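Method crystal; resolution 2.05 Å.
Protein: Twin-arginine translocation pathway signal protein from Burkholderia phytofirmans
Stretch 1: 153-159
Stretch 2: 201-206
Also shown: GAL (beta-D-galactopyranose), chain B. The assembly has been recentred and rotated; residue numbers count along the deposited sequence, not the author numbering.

Stretch 1 153-159: ERKAGLD
Stretch 2 201-206: VWAAND

How do the two backbones lie? Residues 153-159 are helical throughout (phi/psi near -65/-40), with Leu158 N to Arg154 O at 2.9 Å among the i to i+4 hydrogen bonds. Strand 201-203 (Trp202 at -112/130) runs roughly antiparallel to the helix, at 152°, the axes 10.4 Å apart at closest. Ala204 (-66/-14) ends the extended run, and Asn205 (-159/168) is the N-cap of a following helix. CA atoms register Arg154 with Ala204 at 6.4 Å and Leu158 with Trp202 at 8.2 Å.

What fills the apolar gap? Trp202 (chi1 t, chi2 92°) and Leu158 (chi1 t, chi2 p) point toward each other's stretch. Leu158 CD1 makes a CH-pi contact 3.8 Å from the centroid of the Trp202 five-membered ring, 8° off its normal, while Leu158 CD2 packs 3.5 Å from Trp202 CE3. Farther along the indole, Trp202 CZ2 lies 3.3 Å from Arg154 O.

Which polar bonds join protein and sugar? Arg154 extends (m, t, t, chi4 180°), so its NH1 donates to Ala204 O at 2.9 Å and to GAL O3 at 2.9 Å; NH2 also reaches GAL O3, at 3.0 Å. These acceptors lie near the guanidinium plane, where its N-H bonds point. Asn205 (chi1 p, chi2 -37°) donates from ND2 to GAL O2 at 3.1 Å, so both stretches hold the galactose.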

ATOM      1  N   GLU A 153       1.902   3.206  10.940  1.00 19.28           N
ATOM      2  CA  GLU A 153       2.880   2.169  11.223  1.00 20.10           C
ATOM      3  C   GLU A 153       4.266   2.477  10.663  1.00 20.49           C
ATOM      4  O   GLU A 153       5.248   2.346  11.375  1.00 20.84           O
ATOM      5  CB  GLU A 153       2.388   0.813  10.702  1.00 22.81           C
ATOM      6  CG  GLU A 153       0.999   0.455  11.185  1.00 23.63           C
ATOM      7  CD  GLU A 153       0.639  -1.002  10.945  1.00 26.65           C
ATOM      8  OE1 GLU A 153       0.961  -1.537   9.860  1.00 25.45           O
ATOM      9  OE2 GLU A 153       0.015  -1.607  11.844  1.00 29.20           O
ATOM     10  N   ARG A 154       4.346   2.888   9.399  1.00 18.33           N
ATOM     11  CA  ARG A 154       5.639   3.207   8.779  1.00 18.42           C
ATOM     12  C   ARG A 154       6.333   4.352   9.534  1.00 18.35           C
ATOM     13  O   ARG A 154       7.547   4.333   9.748  1.00 16.34           O
ATOM     14  CB  ARG A 154       5.430   3.577   7.306  1.00 18.33           C
ATOM     15  CG  ARG A 154       4.816   2.437   6.496  1.00 16.09           C
ATOM     16  CD  ARG A 154       4.388   2.846   5.089  1.00 16.06           C
ATOM     17  NE  ARG A 154       3.612   1.779   4.457  1.00 14.99           N
ATOM     18  CZ  ARG A 154       3.089   1.833   3.233  1.00 18.46           C
ATOM     19  NH1 ARG A 154       3.249   2.913   2.472  1.00 14.90           N
ATOM     20  NH2 ARG A 154       2.397   0.798   2.772  1.00 17.28           N
ATOM     21  N   LYS A 155       5.545   5.339   9.941  1.00 19.63           N
ATOM     22  CA  LYS A 155       6.065   6.470  10.691  1.00 22.72           C
ATOM     23  C   LYS A 155       6.577   5.952  12.026  1.00 23.93           C
ATOM     24  O   LYS A 155       7.565   6.459  12.574  1.00 24.90           O
ATOM     25  CB  LYS A 155       4.974   7.498  10.949  1.00 21.32           C
ATOM     26  CG  LYS A 155       5.448   8.675  11.773  1.00 21.31           C
ATOM     27  CD  LYS A 155       4.298   9.586  12.127  1.00 24.45           C
ATOM     28  CE  LYS A 155       4.796  10.825  12.864  1.00 26.69           C
ATOM     29  NZ  LYS A 155       3.660  11.606  13.403  1.00 25.05           N
ATOM     30  N   ALA A 156       5.902   4.937  12.548  1.00 23.75           N
ATOM     31  CA  ALA A 156       6.295   4.347  13.813  1.00 24.45           C
ATOM     32  C   ALA A 156       7.618   3.628  13.584  1.00 26.23           C
ATOM     33  O   ALA A 156       8.492   3.612  14.455  1.00 25.87           O
ATOM     34  CB  ALA A 156       5.221   3.371  14.292  1.00 23.44           C
ATOM     35  N   GLY A 157       7.756   3.031  12.401  1.00 26.04           N
ATOM     36  CA  GLY A 157       8.987   2.344  12.064  1.00 24.43           C
ATOM     37  C   GLY A 157      10.133   3.339  11.968  1.00 25.50           C
ATOM     38  O   GLY A 157      11.260   3.033  12.370  1.00 24.96           O
ATOM     39  N   LEU A 158       9.847   4.528  11.432  1.00 26.16           N
ATOM     40  CA  LEU A 158      10.854   5.580  11.286  1.00 25.88           C
ATOM     41  C   LEU A 158      11.327   6.011  12.665  1.00 27.57           C
ATOM     42  O   LEU A 158      12.520   5.960  12.966  1.00 28.30           O
ATOM     43  CB  LEU A 158      10.273   6.798  10.557  1.00 25.05           C
ATOM     44  CG  LEU A 158      11.136   8.074  10.503  1.00 24.01           C
ATOM     45  CD1 LEU A 158      12.454   7.780   9.790  1.00 23.11           C
ATOM     46  CD2 LEU A 158      10.381   9.186   9.772  1.00 22.17           C
ATOM     47  N   ASP A 159      10.383   6.423  13.505  1.00 27.58           N
ATOM     48  CA  ASP A 159      10.700   6.873  14.859  1.00 29.41           C
ATOM     49  C   ASP A 159      11.529   5.869  15.652  1.00 29.45           C
ATOM     50  O   ASP A 159      12.254   6.253  16.575  1.00 31.56           O
ATOM     51  CB  ASP A 159       9.416   7.183  15.642  1.00 28.24           C
ATOM     52  CG  ASP A 159       8.615   8.325  15.036  1.00 29.30           C
ATOM     53  OD1 ASP A 159       9.203   9.164  14.321  1.00 29.42           O
ATOM     54  OD2 ASP A 159       7.393   8.396  15.294  1.00 26.84           O
ATOM     55  N   VAL A 201      16.583  11.864   3.131  1.00 23.26           N
ATOM     56  CA  VAL A 201      15.135  12.005   3.027  1.00 22.82           C
ATOM     57  C   VAL A 201      14.441  10.650   3.119  1.00 21.58           C
ATOM     58  O   VAL A 201      14.792   9.723   2.401  1.00 23.20           O
ATOM     59  CB  VAL A 201      14.730  12.631   1.682  1.00 22.75           C
ATOM     60  CG1 VAL A 201      13.225  12.906   1.670  1.00 24.33           C
ATOM     61  CG2 VAL A 201      15.527  13.911   1.422  1.00 23.09           C
ATOM     62  N   TRP A 202      13.460  10.552   4.011  1.00 21.96           N
ATOM     63  CA  TRP A 202      12.664   9.335   4.212  1.00 21.87           C
ATOM     64  C   TRP A 202      11.243   9.642   3.738  1.00 22.57           C
ATOM     65  O   TRP A 202      10.665  10.662   4.126  1.00 22.94           O
ATOM     66  CB  TRP A 202      12.614   8.973   5.702  1.00 21.52           C
ATOM     67  CG  TRP A 202      11.851   7.693   6.050  1.00 22.06           C
ATOM     68  CD1 TRP A 202      12.374   6.433   6.172  1.00 23.68           C
ATOM     69  CD2 TRP A 202      10.453   7.575   6.394  1.00 22.08           C
ATOM     70  NE1 TRP A 202      11.399   5.546   6.577  1.00 22.17           N
ATOM     71  CE2 TRP A 202      10.217   6.216   6.719  1.00 24.07           C
ATOM     72  CE3 TRP A 202       9.387   8.482   6.459  1.00 21.73           C
ATOM     73  CZ2 TRP A 202       8.950   5.749   7.110  1.00 23.76           C
ATOM     74  CZ3 TRP A 202       8.125   8.015   6.847  1.00 22.01           C
ATOM     75  CH2 TRP A 202       7.923   6.659   7.169  1.00 23.51           C
ATOM     76  N   ALA A 203      10.685   8.771   2.899  1.00 22.61           N
ATOM     77  CA  ALA A 203       9.323   8.942   2.390  1.00 20.94           C
ATOM     78  C   ALA A 203       8.471   7.709   2.718  1.00 20.73           C
ATOM     79  O   ALA A 203       8.929   6.566   2.568  1.00 19.79           O
ATOM     80  CB  ALA A 203       9.343   9.176   0.886  1.00 23.65           C
ATOM     81  N   ALA A 204       7.236   7.941   3.167  1.00 18.11           N
ATOM     82  CA  ALA A 204       6.334   6.849   3.534  1.00 18.04           C
ATOM     83  C   ALA A 204       5.894   5.959   2.359  1.00 17.25           C
ATOM     84  O   ALA A 204       5.329   4.893   2.584  1.00 19.72           O
ATOM     85  CB  ALA A 204       5.112   7.402   4.276  1.00 15.95           C
ATOM     86  N   ASN A 205       6.120   6.406   1.124  1.00 18.38           N
ATOM     87  CA  ASN A 205       5.795   5.605  -0.067  1.00 19.84           C
ATOM     88  C   ASN A 205       6.618   6.106  -1.254  1.00 20.17           C
ATOM     89  O   ASN A 205       7.261   7.148  -1.155  1.00 21.25           O
ATOM     90  CB  ASN A 205       4.280   5.626  -0.361  1.00 19.48           C
ATOM     91  CG  ASN A 205       3.829   6.859  -1.121  1.00 20.48           C
ATOM     92  OD1 ASN A 205       4.328   7.956  -0.900  1.00 21.86           O
ATOM     93  ND2 ASN A 205       2.853   6.685  -2.003  1.00 15.35           N
ATOM     94  N   ASP A 206       6.636   5.359  -2.356  1.00 20.90           N
ATOM     95  CA  ASP A 206       7.420   5.764  -3.523  1.00 20.79           C
ATOM     96  C   ASP A 206       7.000   7.067  -4.191  1.00 20.73           C
ATOM     97  O   ASP A 206       7.850   7.864  -4.582  1.00 18.32           O
ATOM     98  CB  ASP A 206       7.426   4.666  -4.597  1.00 21.51           C
ATOM     99  CG  ASP A 206       8.265   3.466  -4.202  1.00 22.97           C
ATOM    100  OD1 ASP A 206       8.948   3.536  -3.160  1.00 25.21           O
ATOM    101  OD2 ASP A 206       8.242   2.456  -4.935  1.00 22.61           O
TER
HETATM  102  C1  GAL B 368      -1.087   4.384  -1.187  1.00 19.20           C
HETATM  103  C2  GAL B 368       0.361   4.003  -0.802  1.00 17.63           C
HETATM  104  C3  GAL B 368       0.358   2.572  -0.221  1.00 19.02           C
HETATM  105  C4  GAL B 368      -0.559   2.544   1.015  1.00 18.98           C
HETATM  106  C5  GAL B 368      -1.975   2.972   0.537  1.00 20.12           C
HETATM  107  C6  GAL B 368      -2.907   2.965   1.730  1.00 18.74           C
HETATM  108  O1  GAL B 368      -1.093   5.724  -1.713  1.00 17.94           O
HETATM  109  O2  GAL B 368       1.190   4.038  -1.963  1.00 18.75           O
HETATM  110  O3  GAL B 368       1.678   2.199   0.171  1.00 16.35           O
HETATM  111  O4  GAL B 368      -0.073   3.486   1.971  1.00 18.39           O
HETATM  112  O5  GAL B 368      -1.947   4.330  -0.014  1.00 19.35           O
HETATM  113  O6  GAL B 368      -4.191   3.349   1.275  1.00 16.32           O